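Local coordinates for protein putative oxidoreductase (Jannaschia sp., PDB 3C24) that is a putative oxidoreductase that probably binds a dinucleotide cofactor in a Rossmann domain and probably works as a dimer with a helical C-terminal domain, at residues L17-K22 with R26-I31; I99-A104 with I189-L194; N130-P135 with G144-A149; I168-W173 with T177-V182. All coordinates share one frame; numbering follows the deposited sequence. Where two conformers were deposited one is given.

Contact 1: L17-K22 with R26-I31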
loop_
_atom_site.group_PDB
_atom_site.type_symbol
_atom_site.label_atom_id
_atom_site.label_comp_id
_atom_site.label_asym_id
_atom_site.label_seq_id
_atom_site.Cartn_x
_atom_site.Cartn_y
_atom_site.Cartn_z
ATOM N N LEU A 17 25.863 -19.422 7.272
ATOM C CA LEU A 17 26.728 -19.217 6.112
ATOM C C LEU A 17 26.482 -17.803 5.557
ATOM O O LEU A 17 25.313 -17.373 5.349
ATOM C CB LEU A 17 26.476 -20.304 5.044
ATOM C CG LEU A 17 27.095 -21.699 5.238
ATOM C CD1 LEU A 17 26.977 -22.199 6.628
ATOM C CD2 LEU A 17 26.476 -22.668 4.180
ATOM N N GLY A 18 27.572 -17.084 5.289
ATOM C CA GLY A 18 27.474 -15.711 4.802
ATOM C C GLY A 18 27.051 -14.819 5.972
ATOM O O GLY A 18 26.352 -13.827 5.828
ATOM N N ALA A 19 27.520 -15.185 7.144
ATOM C CA ALA A 19 27.102 -14.502 8.392
ATOM C C ALA A 19 27.404 -13.036 8.465
ATOM O O ALA A 19 26.719 -12.320 9.173
ATOM C CB ALA A 19 27.690 -15.194 9.601
ATOM N N GLY A 20 28.405 -12.572 7.737
ATOM C CA GLY A 20 28.810 -11.150 7.844
ATOM C C GLY A 20 28.287 -10.238 6.754
ATOM O O GLY A 20 28.528 -9.017 6.729
ATOM N N GLY A 21 27.555 -10.843 5.835
ATOM C CA GLY A 21 26.983 -10.113 4.717
ATOM C C GLY A 21 25.801 -9.256 5.135
ATOM O O GLY A 21 25.379 -9.272 6.306
ATOM N N LYS A 22 25.266 -8.503 4.178
ATOM C CA LYS A 22 24.117 -7.649 4.443
ATOM C C LYS A 22 22.957 -8.514 4.910
ATOM O O LYS A 22 22.289 -8.201 5.884
ATOM C CB LYS A 22 23.732 -6.824 3.198
ATOM N N ARG A 26 22.427 -9.260 10.398
ATOM C CA ARG A 26 21.268 -9.019 11.273
ATOM C C ARG A 26 20.824 -10.288 11.977
ATOM O O ARG A 26 20.560 -10.293 13.167
ATOM C CB ARG A 26 20.099 -8.426 10.488
ATOM C CG ARG A 26 20.298 -6.962 10.065
ATOM C CD ARG A 26 19.147 -6.553 9.071
ATOM N N ILE A 27 20.702 -11.351 11.198
ATOM C CA ILE A 27 20.261 -12.645 11.739
ATOM C C ILE A 27 21.305 -13.278 12.667
ATOM O O ILE A 27 20.974 -13.927 13.662
ATOM C CB ILE A 27 19.744 -13.643 10.663
ATOM C CG1 ILE A 27 20.811 -14.061 9.674
ATOM C CG2 ILE A 27 18.504 -13.110 9.971
ATOM C CD1 ILE A 27 20.205 -14.906 8.512
ATOM N N THR A 28 22.576 -13.050 12.343
ATOM C CA THR A 28 23.678 -13.554 13.141
ATOM C C THR A 28 23.666 -12.880 14.507
ATOM O O THR A 28 23.832 -13.534 15.546
ATOM C CB THR A 28 25.024 -13.362 12.422
ATOM O OG1 THR A 28 24.997 -14.089 11.180
ATOM C CG2 THR A 28 26.161 -13.835 13.254
ATOM N N ARG A 29 23.421 -11.561 14.517
ATOM C CA ARG A 29 23.323 -10.829 15.793
ATOM C C ARG A 29 22.171 -11.414 16.633
ATOM O O ARG A 29 22.311 -11.646 17.827
ATOM C CB ARG A 29 23.133 -9.328 15.605
ATOM C CG ARG A 29 22.701 -8.599 16.881
ATOM C CD ARG A 29 22.607 -7.085 16.628
ATOM N NE ARG A 29 23.842 -6.460 17.018
ATOM C CZ ARG A 29 24.365 -5.371 16.467
ATOM N NH1 ARG A 29 23.773 -4.778 15.447
ATOM N NH2 ARG A 29 25.516 -4.900 16.928
ATOM N N LYS A 30 21.053 -11.691 15.980
ATOM C CA LYS A 30 19.911 -12.264 16.705
ATOM C C LYS A 30 20.269 -13.591 17.345
ATOM O O LYS A 30 19.925 -13.860 18.510
ATOM C CB LYS A 30 18.693 -12.467 15.785
ATOM C CG LYS A 30 18.034 -11.198 15.250
ATOM C CD LYS A 30 17.180 -10.533 16.274
ATOM C CE LYS A 30 16.379 -9.324 15.699
ATOM N NZ LYS A 30 15.388 -8.703 16.657
ATOM N N ILE A 31 20.955 -14.449 16.596
ATOM C CA ILE A 31 21.357 -15.756 17.138
ATOM C C ILE A 31 22.388 -15.575 18.239
ATOM O O ILE A 31 22.290 -16.202 19.316
ATOM C CB ILE A 31 21.897 -16.708 16.034
ATOM C CG1 ILE A 31 20.753 -17.069 15.085
ATOM C CG2 ILE A 31 22.505 -18.000 16.583
ATOM C CD1 ILE A 31 19.489 -17.767 15.732
#
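A19 and T28 meet where the glycine-rich turn of a Rossmann-type nucleotide-binding unit leans on the helix that follows it. The GxGxxxG spacing of G18, G20 and G24 runs from the end of strand 13-17 into the first turn of helix 22-33. In Rossmann dehydrogenases this turn receives the cofactor pyrophosphate, and a like role here is probable.

The evidence for packing is compact. The methyl CB of A19 lies 3.3 Å from OG1 of T28 and 4.2 Å from its CG2, so it rests against the branched end of the threonine. T28 points its CB at the turn, and its first torsion (-61°) sets OG1 beside its own backbone N while CG2 lies anti to that N.

The polar evidence is local to each piece. A type I turn is closed by G21 N and G18 O at 3.2 Å, and G18 enters it with a positive phi of 74°. Outside the two segments, G20 N bonds to E42 OE1 and G20 O to R50. Across the contact no hydrogen bond forms: T28 OG1 is bonded to G24 O one turn earlier in the helix, and A19 O merely lies 3.2 Å from that same OG1.

Contact 2: I99-A104 with I189-L194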
loop_
_atom_site.group_PDB
_atom_site.type_symbol
_atom_site.label_atom_id
_atom_site.label_comp_id
_atom_site.label_asym_id
_atom_site.label_seq_id
_atom_site.Cartn_x
_atom_site.Cartn_y
_atom_site.Cartn_z
ATOM N N ILE A 99 16.751 -22.817 4.612
ATOM C CA ILE A 99 16.704 -21.919 3.440
ATOM C C ILE A 99 15.707 -20.802 3.718
ATOM O O ILE A 99 14.636 -21.014 4.274
ATOM C CB ILE A 99 16.379 -22.653 2.095
ATOM C CG1 ILE A 99 17.051 -24.032 1.966
ATOM C CG2 ILE A 99 16.790 -21.797 0.920
ATOM C CD1 ILE A 99 16.151 -25.237 2.361
ATOM N N LEU A 100 16.092 -19.600 3.319
ATOM C CA LEU A 100 15.336 -18.401 3.651
ATOM C C LEU A 100 14.414 -17.908 2.543
ATOM O O LEU A 100 13.941 -16.756 2.585
ATOM C CB LEU A 100 16.333 -17.291 4.040
ATOM C CG LEU A 100 17.346 -17.626 5.155
ATOM C CD1 LEU A 100 18.244 -16.417 5.583
ATOM C CD2 LEU A 100 16.610 -18.221 6.355
ATOM N N ASP A 101 14.221 -18.735 1.530
ATOM C CA ASP A 101 13.406 -18.411 0.377
ATOM C C ASP A 101 13.045 -19.695 -0.342
ATOM O O ASP A 101 13.865 -20.595 -0.478
ATOM C CB ASP A 101 14.172 -17.466 -0.556
ATOM C CG ASP A 101 13.274 -16.831 -1.614
ATOM O OD1 ASP A 101 12.733 -17.526 -2.513
ATOM O OD2 ASP A 101 13.121 -15.601 -1.571
ATOM N N ALA A 102 11.792 -19.791 -0.756
ATOM C CA ALA A 102 11.315 -20.982 -1.449
ATOM C C ALA A 102 11.782 -21.138 -2.889
ATOM O O ALA A 102 11.499 -22.162 -3.491
ATOM C CB ALA A 102 9.751 -21.041 -1.455
ATOM N N ALA A 103 12.419 -20.108 -3.457
ATOM C CA ALA A 103 12.777 -20.165 -4.871
ATOM C C ALA A 103 13.616 -21.380 -5.287
ATOM O O ALA A 103 13.197 -22.168 -6.128
ATOM C CB ALA A 103 13.475 -18.817 -5.315
ATOM N N ALA A 104 14.798 -21.534 -4.704
ATOM C CA ALA A 104 15.663 -22.684 -5.090
ATOM C C ALA A 104 14.997 -24.032 -4.806
ATOM O O ALA A 104 14.981 -24.919 -5.643
ATOM C CB ALA A 104 17.062 -22.580 -4.421
ATOM N N ILE A 189 4.018 -20.335 -3.653
ATOM C CA ILE A 189 2.856 -19.538 -4.141
ATOM C C ILE A 189 2.837 -18.164 -3.507
ATOM O O ILE A 189 2.477 -17.155 -4.130
ATOM C CB ILE A 189 1.507 -20.309 -3.936
ATOM C CG1 ILE A 189 1.475 -21.555 -4.843
ATOM C CG2 ILE A 189 0.277 -19.385 -4.200
ATOM C CD1 ILE A 189 0.319 -22.547 -4.558
ATOM N N LEU A 190 3.227 -18.130 -2.238
ATOM C CA LEU A 190 3.295 -16.856 -1.500
ATOM C C LEU A 190 4.477 -16.035 -2.023
ATOM O O LEU A 190 4.354 -14.836 -2.276
ATOM C CB LEU A 190 3.365 -17.078 -0.005
ATOM C CG LEU A 190 2.123 -17.642 0.684
ATOM C CD1 LEU A 190 2.395 -17.872 2.187
ATOM C CD2 LEU A 190 0.916 -16.721 0.514
ATOM N N GLU A 191 5.623 -16.686 -2.169
ATOM C CA GLU A 191 6.829 -16.060 -2.713
ATOM C C GLU A 191 7.614 -17.133 -3.469
ATOM O O GLU A 191 8.058 -18.063 -2.862
ATOM C CB GLU A 191 7.654 -15.405 -1.617
ATOM C CG GLU A 191 8.183 -16.330 -0.589
ATOM C CD GLU A 191 9.609 -16.822 -0.872
ATOM O OE1 GLU A 191 10.296 -16.332 -1.794
ATOM O OE2 GLU A 191 10.017 -17.705 -0.129
ATOM N N PRO A 192 7.840 -16.942 -4.768
ATOM C CA PRO A 192 7.640 -15.673 -5.489
ATOM C C PRO A 192 6.257 -15.291 -6.045
ATOM O O PRO A 192 6.097 -14.201 -6.577
ATOM C CB PRO A 192 8.628 -15.823 -6.655
ATOM C CG PRO A 192 8.586 -17.340 -6.935
ATOM C CD PRO A 192 8.533 -17.954 -5.597
ATOM N N GLY A 193 5.253 -16.127 -5.864
ATOM C CA GLY A 193 3.949 -15.868 -6.447
ATOM C C GLY A 193 3.247 -14.597 -6.057
ATOM O O GLY A 193 3.182 -13.613 -6.806
ATOM N N LEU A 194 2.797 -14.576 -4.825
ATOM C CA LEU A 194 2.029 -13.432 -4.371
ATOM C C LEU A 194 2.917 -12.191 -4.275
ATOM O O LEU A 194 2.561 -11.110 -4.732
ATOM C CB LEU A 194 1.322 -13.788 -3.052
ATOM C CG LEU A 194 0.169 -12.969 -2.546
ATOM C CD1 LEU A 194 -1.024 -13.065 -3.531
ATOM C CD2 LEU A 194 -0.133 -13.478 -1.097
#
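The junction between the Rossmann domain and the long helix 184-217 of the C-terminal domain is made here by E191, which meets D101 and A102 beyond the end of strand 96-99. The firm bond runs from A102 N to E191 OE2, at 2.8 Å and an almost straight 175°; OE2 is met on its syn side, somewhat out of the carboxylate plane. Beside it the CB of A102 lies 3.6 Å from OE2.

The other oxygen of E191 faces a carboxylate. E191 OE1 stands 2.8 Å from D101 OD1 and 2.9 Å from D101 OD2, with the two planes 90° apart; OE1 sits off the plane of the D101 carboxylate, close to both its oxygens, a crowding of like charges to which D77 adds a further acid near D101 OD2. No hydrogen bond can be assigned to this pair of acceptors. D101 OD1 also accepts from A103 N at 2.8 Å through its anti lone pair, a capping bond in the turn that leads into helix 103-107.

E191 departs from helical backbone angles ahead of a cis peptide to P192. A wider pi-type turn spans the kink, with L194 N bonded to I189 O at 2.7 Å. H122 touches both acids, while F227 of the second subunit packs on E191. The pairing of a Rossmann domain with a helical dimerisation domain is that of the 6-phosphogluconate dehydrogenase family, whose active site lies between the two, probably as here.

Contact 3: N130-P135 with G144-A149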
loop_
_atom_site.group_PDB
_atom_site.type_symbol
_atom_site.label_atom_id
_atom_site.label_comp_id
_atom_site.label_asym_id
_atom_site.label_seq_id
_atom_site.Cartn_x
_atom_site.Cartn_y
_atom_site.Cartn_z
ATOM N N ASN A 130 0.168 -0.560 11.397
ATOM C CA ASN A 130 0.583 -1.108 12.667
ATOM C C ASN A 130 0.476 -0.084 13.787
ATOM O O ASN A 130 0.185 1.070 13.575
ATOM C CB ASN A 130 2.006 -1.601 12.511
ATOM C CG ASN A 130 2.946 -0.489 12.191
ATOM O OD1 ASN A 130 3.259 0.360 13.028
ATOM N ND2 ASN A 130 3.381 -0.447 10.938
ATOM N N ASP A 131 0.704 -0.599 14.983
ATOM C CA ASP A 131 0.654 0.135 16.242
ATOM C C ASP A 131 2.005 0.494 16.810
ATOM O O ASP A 131 2.091 0.852 17.965
ATOM C CB ASP A 131 0.006 -0.745 17.328
ATOM C CG ASP A 131 0.784 -2.072 17.587
ATOM O OD1 ASP A 131 1.782 -2.399 16.885
ATOM O OD2 ASP A 131 0.372 -2.842 18.494
ATOM N N GLU A 132 3.045 0.370 16.030
ATOM C CA GLU A 132 4.398 0.621 16.544
ATOM C C GLU A 132 4.569 2.068 16.931
ATOM O O GLU A 132 4.026 2.960 16.304
ATOM C CB GLU A 132 5.461 0.252 15.543
ATOM C CG GLU A 132 5.384 -1.212 15.084
ATOM C CD GLU A 132 5.915 -2.237 16.041
ATOM O OE1 GLU A 132 6.560 -1.851 17.042
ATOM O OE2 GLU A 132 5.658 -3.434 15.767
ATOM N N THR A 133 5.307 2.280 18.007
ATOM C CA THR A 133 5.584 3.622 18.499
ATOM C C THR A 133 7.069 3.978 18.529
ATOM O O THR A 133 7.426 5.131 18.410
ATOM C CB THR A 133 4.983 3.842 19.883
ATOM O OG1 THR A 133 5.507 2.867 20.799
ATOM C CG2 THR A 133 3.469 3.737 19.827
ATOM N N ASP A 134 7.943 2.992 18.697
ATOM C CA ASP A 134 9.396 3.259 18.638
ATOM C C ASP A 134 9.758 3.728 17.245
ATOM O O ASP A 134 9.395 3.100 16.241
ATOM C CB ASP A 134 10.152 2.003 19.051
ATOM C CG ASP A 134 11.613 2.034 18.665
ATOM O OD1 ASP A 134 12.149 3.107 18.364
ATOM O OD2 ASP A 134 12.215 0.928 18.653
ATOM N N PRO A 135 10.438 4.855 17.124
ATOM C CA PRO A 135 10.629 5.313 15.756
ATOM C C PRO A 135 11.374 4.360 14.819
ATOM O O PRO A 135 11.084 4.334 13.624
ATOM C CB PRO A 135 11.423 6.603 15.920
ATOM C CG PRO A 135 11.647 6.774 17.286
ATOM C CD PRO A 135 10.945 5.809 18.108
ATOM N N GLY A 144 12.665 -7.348 12.237
ATOM C CA GLY A 144 13.777 -7.388 13.169
ATOM C C GLY A 144 13.661 -6.370 14.277
ATOM O O GLY A 144 14.347 -6.493 15.314
ATOM N N ILE A 145 12.819 -5.349 14.072
ATOM C CA ILE A 145 12.554 -4.293 15.105
ATOM C C ILE A 145 11.053 -4.238 15.376
ATOM O O ILE A 145 10.602 -4.438 16.511
ATOM C CB ILE A 145 13.111 -2.920 14.746
ATOM C CG1 ILE A 145 14.609 -3.063 14.391
ATOM C CG2 ILE A 145 12.930 -1.990 15.965
ATOM C CD1 ILE A 145 15.225 -1.855 13.760
ATOM N N ALA A 146 10.303 -4.017 14.290
ATOM C CA ALA A 146 8.829 -4.049 14.316
ATOM C C ALA A 146 8.350 -5.486 14.296
ATOM O O ALA A 146 8.991 -6.346 13.714
ATOM C CB ALA A 146 8.220 -3.263 13.125
ATOM N N LYS A 147 7.213 -5.722 14.940
ATOM C CA LYS A 147 6.598 -7.056 15.013
ATOM C C LYS A 147 6.165 -7.474 13.596
ATOM O O LYS A 147 5.704 -6.657 12.804
ATOM C CB LYS A 147 5.379 -7.064 15.952
ATOM C CG LYS A 147 5.656 -6.720 17.408
ATOM C CD LYS A 147 4.356 -6.669 18.199
ATOM C CE LYS A 147 3.498 -5.450 17.868
ATOM N NZ LYS A 147 4.199 -4.143 18.155
ATOM N N GLN A 148 6.270 -8.775 13.308
ATOM C CA GLN A 148 5.830 -9.326 12.032
ATOM C C GLN A 148 5.455 -10.769 12.224
ATOM O O GLN A 148 5.878 -11.395 13.193
ATOM C CB GLN A 148 6.950 -9.268 10.994
ATOM C CG GLN A 148 8.108 -10.259 11.270
ATOM C CD GLN A 148 9.166 -10.210 10.173
ATOM O OE1 GLN A 148 8.853 -10.022 8.992
ATOM N NE2 GLN A 148 10.435 -10.387 10.552
ATOM N N ALA A 149 4.679 -11.267 11.287
ATOM C CA ALA A 149 4.404 -12.697 11.181
ATOM C C ALA A 149 5.454 -13.315 10.201
ATOM O O ALA A 149 6.134 -12.612 9.449
ATOM C CB ALA A 149 2.975 -12.910 10.613
HETATM O O HOH W 1 4.404 -4.282 13.553
HETATM O O HOH W 2 8.386 -3.772 18.068
#
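E132 and K147 cross obliquely, and the lysine brings both its nitrogens, N and NZ, to one oxygen of the glutamate. K147 N and K147 NZ each lie 2.9 Å from E132 OE2, but they come from opposite faces of the carboxylate, 41° and 58° out of its plane respectively. The backbone bond is close to straight. For the ammonium to arrive at the other face, the lysine chain has to double back on itself, which it does by bends at chi3 (-72°) and chi4. The second bond, K147 NZ to E132 OE2, is also a salt bridge, and a water donates to OE2 and to K147 O, so OE2 takes three donors in all.

D131 joins this network from the side, its chain crossing that of K147 at about a right angle; K147 NZ also forms a salt bridge with D131 OD1 at 3.2 Å, its hydrogen bond being weak. The contact lies in the long connection between strand 117-123 and its antiparallel neighbour 148-156, where an Asx turn, with E132 N bonded to N130 OD1 at 3.0 Å, shapes the first arm. E132 O reaches R138 of the second subunit, which places this arm at the dimer interface.

Further along, CB of A146 packs 3.7 Å from E132 OE2. A second water donates to E132 OE1 and to I145 O, bridging the arms at 2.8 Å from each. D134 crosses I145 at about a right angle, with D134 OD2 4.0 Å from I145 CG2, while D134 OD1 caps A136 N at the start of helix 135-138.

Contact 4: I168-W173 with T177-V182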
loop_
_atom_site.group_PDB
_atom_site.type_symbol
_atom_site.label_atom_id
_atom_site.label_comp_id
_atom_site.label_asym_id
_atom_site.label_seq_id
_atom_site.Cartn_x
_atom_site.Cartn_y
_atom_site.Cartn_z
ATOM N N ILE A 168 14.120 -21.371 15.298
ATOM C CA ILE A 168 15.269 -20.666 14.760
ATOM C C ILE A 168 14.807 -19.432 13.971
ATOM O O ILE A 168 15.314 -18.303 14.172
ATOM C CB ILE A 168 16.185 -21.536 13.911
ATOM C CG1 ILE A 168 16.707 -22.751 14.717
ATOM C CG2 ILE A 168 17.357 -20.700 13.409
ATOM C CD1 ILE A 168 17.300 -22.374 16.028
ATOM N N CYS A 169 13.800 -19.622 13.136
ATOM C CA CYS A 169 13.265 -18.487 12.349
ATOM C C CYS A 169 12.667 -17.408 13.225
ATOM O O CYS A 169 12.829 -16.211 12.955
ATOM C CB CYS A 169 12.216 -18.951 11.331
ATOM S SG CYS A 169 12.933 -19.917 10.000
ATOM N N GLU A 170 12.007 -17.829 14.295
ATOM C CA GLU A 170 11.386 -16.882 15.242
ATOM C C GLU A 170 12.446 -16.072 16.002
ATOM O O GLU A 170 12.247 -14.885 16.383
ATOM C CB GLU A 170 10.478 -17.617 16.200
ATOM C CG GLU A 170 9.176 -18.047 15.586
ATOM C CD GLU A 170 8.430 -19.085 16.417
ATOM O OE1 GLU A 170 8.859 -19.344 17.552
ATOM O OE2 GLU A 170 7.431 -19.644 15.919
ATOM N N THR A 171 13.608 -16.684 16.157
ATOM C CA THR A 171 14.746 -16.037 16.819
ATOM C C THR A 171 15.402 -15.071 15.832
ATOM O O THR A 171 15.684 -13.918 16.167
ATOM C CB THR A 171 15.798 -17.048 17.267
ATOM O OG1 THR A 171 15.166 -18.054 18.051
ATOM C CG2 THR A 171 16.974 -16.350 18.001
HETATM N N MSE A 172 15.611 -15.525 14.590
HETATM C CA MSE A 172 16.273 -14.688 13.582
HETATM C C MSE A 172 15.506 -13.445 13.177
HETATM O O MSE A 172 16.117 -12.389 12.849
HETATM C CB MSE A 172 16.619 -15.506 12.330
HETATM C CG MSE A 172 17.594 -16.579 12.608
HETATM SE SE MSE A 172 18.104 -17.454 10.896
HETATM C CE MSE A 172 16.440 -18.082 10.341
ATOM N N TRP A 173 14.188 -13.555 13.246
ATOM C CA TRP A 173 13.301 -12.520 12.723
ATOM C C TRP A 173 12.414 -11.877 13.759
ATOM O O TRP A 173 11.409 -11.237 13.423
ATOM C CB TRP A 173 12.442 -13.093 11.581
ATOM C CG TRP A 173 13.266 -13.491 10.378
ATOM C CD1 TRP A 173 14.303 -12.824 9.884
ATOM C CD2 TRP A 173 13.033 -14.607 9.492
ATOM N NE1 TRP A 173 14.791 -13.453 8.766
ATOM C CE2 TRP A 173 14.027 -14.551 8.504
ATOM C CE3 TRP A 173 12.099 -15.651 9.455
ATOM C CZ2 TRP A 173 14.124 -15.490 7.484
ATOM C CZ3 TRP A 173 12.186 -16.593 8.420
ATOM C CH2 TRP A 173 13.206 -16.499 7.454
ATOM N N THR A 177 5.046 -12.429 15.745
ATOM C CA THR A 177 3.772 -12.581 16.395
ATOM C C THR A 177 3.159 -13.926 16.138
ATOM O O THR A 177 2.598 -14.536 17.024
ATOM C CB THR A 177 2.800 -11.501 15.917
ATOM O OG1 THR A 177 2.774 -11.478 14.493
ATOM C CG2 THR A 177 3.256 -10.161 16.414
ATOM N N ARG A 178 3.181 -14.296 14.878
ATOM C CA ARG A 178 2.584 -15.539 14.375
ATOM C C ARG A 178 3.518 -16.238 13.399
ATOM O O ARG A 178 4.138 -15.595 12.590
ATOM C CB ARG A 178 1.295 -15.223 13.578
ATOM C CG ARG A 178 0.178 -14.607 14.346
ATOM C CD ARG A 178 -1.095 -14.426 13.528
ATOM N NE ARG A 178 -1.099 -13.244 12.671
ATOM C CZ ARG A 178 -1.287 -12.020 13.127
ATOM N NH1 ARG A 178 -1.490 -11.814 14.421
ATOM N NH2 ARG A 178 -1.281 -11.000 12.295
ATOM N N THR A 179 3.568 -17.563 13.509
ATOM C CA THR A 179 4.299 -18.412 12.590
ATOM C C THR A 179 3.337 -19.351 11.916
ATOM O O THR A 179 2.797 -20.266 12.537
ATOM C CB THR A 179 5.339 -19.251 13.339
ATOM O OG1 THR A 179 6.176 -18.353 14.091
ATOM C CG2 THR A 179 6.195 -20.023 12.407
ATOM N N HIS A 180 3.167 -19.116 10.623
ATOM C CA HIS A 180 2.260 -19.887 9.766
ATOM C C HIS A 180 2.981 -21.038 9.068
ATOM O O HIS A 180 3.920 -20.839 8.335
ATOM C CB HIS A 180 1.664 -19.001 8.685
ATOM C CG HIS A 180 0.927 -17.809 9.215
ATOM N ND1 HIS A 180 -0.335 -17.908 9.768
ATOM C CD2 HIS A 180 1.257 -16.501 9.238
ATOM C CE1 HIS A 180 -0.735 -16.701 10.133
ATOM N NE2 HIS A 180 0.199 -15.828 9.802
ATOM N N ARG A 181 2.529 -22.253 9.355
ATOM C CA ARG A 181 3.044 -23.454 8.723
ATOM C C ARG A 181 2.313 -23.748 7.434
ATOM O O ARG A 181 1.070 -23.768 7.384
ATOM C CB ARG A 181 2.942 -24.696 9.622
ATOM C CG ARG A 181 3.581 -25.963 8.979
ATOM C CD ARG A 181 3.649 -27.111 9.958
ATOM N NE ARG A 181 4.288 -28.270 9.347
ATOM C CZ ARG A 181 4.600 -29.377 10.016
ATOM N NH1 ARG A 181 4.390 -29.449 11.312
ATOM N NH2 ARG A 181 5.170 -30.407 9.379
ATOM N N VAL A 182 3.097 -23.884 6.384
ATOM C CA VAL A 182 2.597 -24.237 5.038
ATOM C C VAL A 182 3.438 -25.345 4.400
ATOM O O VAL A 182 4.477 -25.760 4.922
ATOM C CB VAL A 182 2.620 -23.028 4.096
ATOM C CG1 VAL A 182 1.650 -21.908 4.542
ATOM C CG2 VAL A 182 4.042 -22.461 3.941
#
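The hydroxyl of T179 donates to the carboxylate of E170, with OG1 2.6 Å from OE2, and this short bond is the sole hydrogen bond between the two segments. OE2 is approached on its anti side, away from the other carboxylate oxygen, and the donor lies 22° out of the carboxylate plane. The side chains meet at a slant, and the atoms next to the bonded oxygens are drawn close with them: E170 CD lies 3.3 Å from T179 OG1, and E170 OE2 the same 3.3 Å from T179 CB.

Torsions account for the meeting. Beyond CG the glutamate chain is extended (chi2 165°), which lets it bridge a gap of 7.7 Å between E170 CA and T179 CA. T179 turns OG1 to the place beside its backbone N (chi1 -55°), and its CB already points at the helix. The far carboxylate oxygen, E170 OE1, is occupied by ND2 of N7, so both oxygens of this partly exposed acid have a partner.

The helix holds to its end: M172 N bonds to I168 O at 2.8 Å, and W173 is the first residue to leave helical angles. Together strand 148-156, helix 160-172 and strand 176-181 make a beta-alpha-beta unit, and the bond ties the end of its helix to the middle of its second strand. T179 also packs on I150 and C152 of the neighbouring strand 148-156, whereas R178 and H180, on the strand that is outermost in this chain's sheet, bond to D226 of the second subunit. M172, present as selenomethionine, rests on I27 and I31 of helix 22-33.

How the contacts relate
From the N terminus, contact 1 closes first, a short loop between the glycine-rich turn and helix 22-33. Contact 2 then opens at the end of strand 96-99 and closes on helix 184-217 with 84 residues in between; contacts 3 and 4 both fall, one after the other, within that span. None of the loops cross. Helix 22-33 reaches into the later ones, with K30 NZ 2.8 Å from G144 O of contact 3 and I31 CD1 3.7 Å from T171 CG2 of contact 4. Strands 148-156 and 176-181 join contacts 3 and 4 as sheet neighbours. L100 of contact 2 packs on both I27 and W173, and contacts 2, 3 and 4 touch the second subunit.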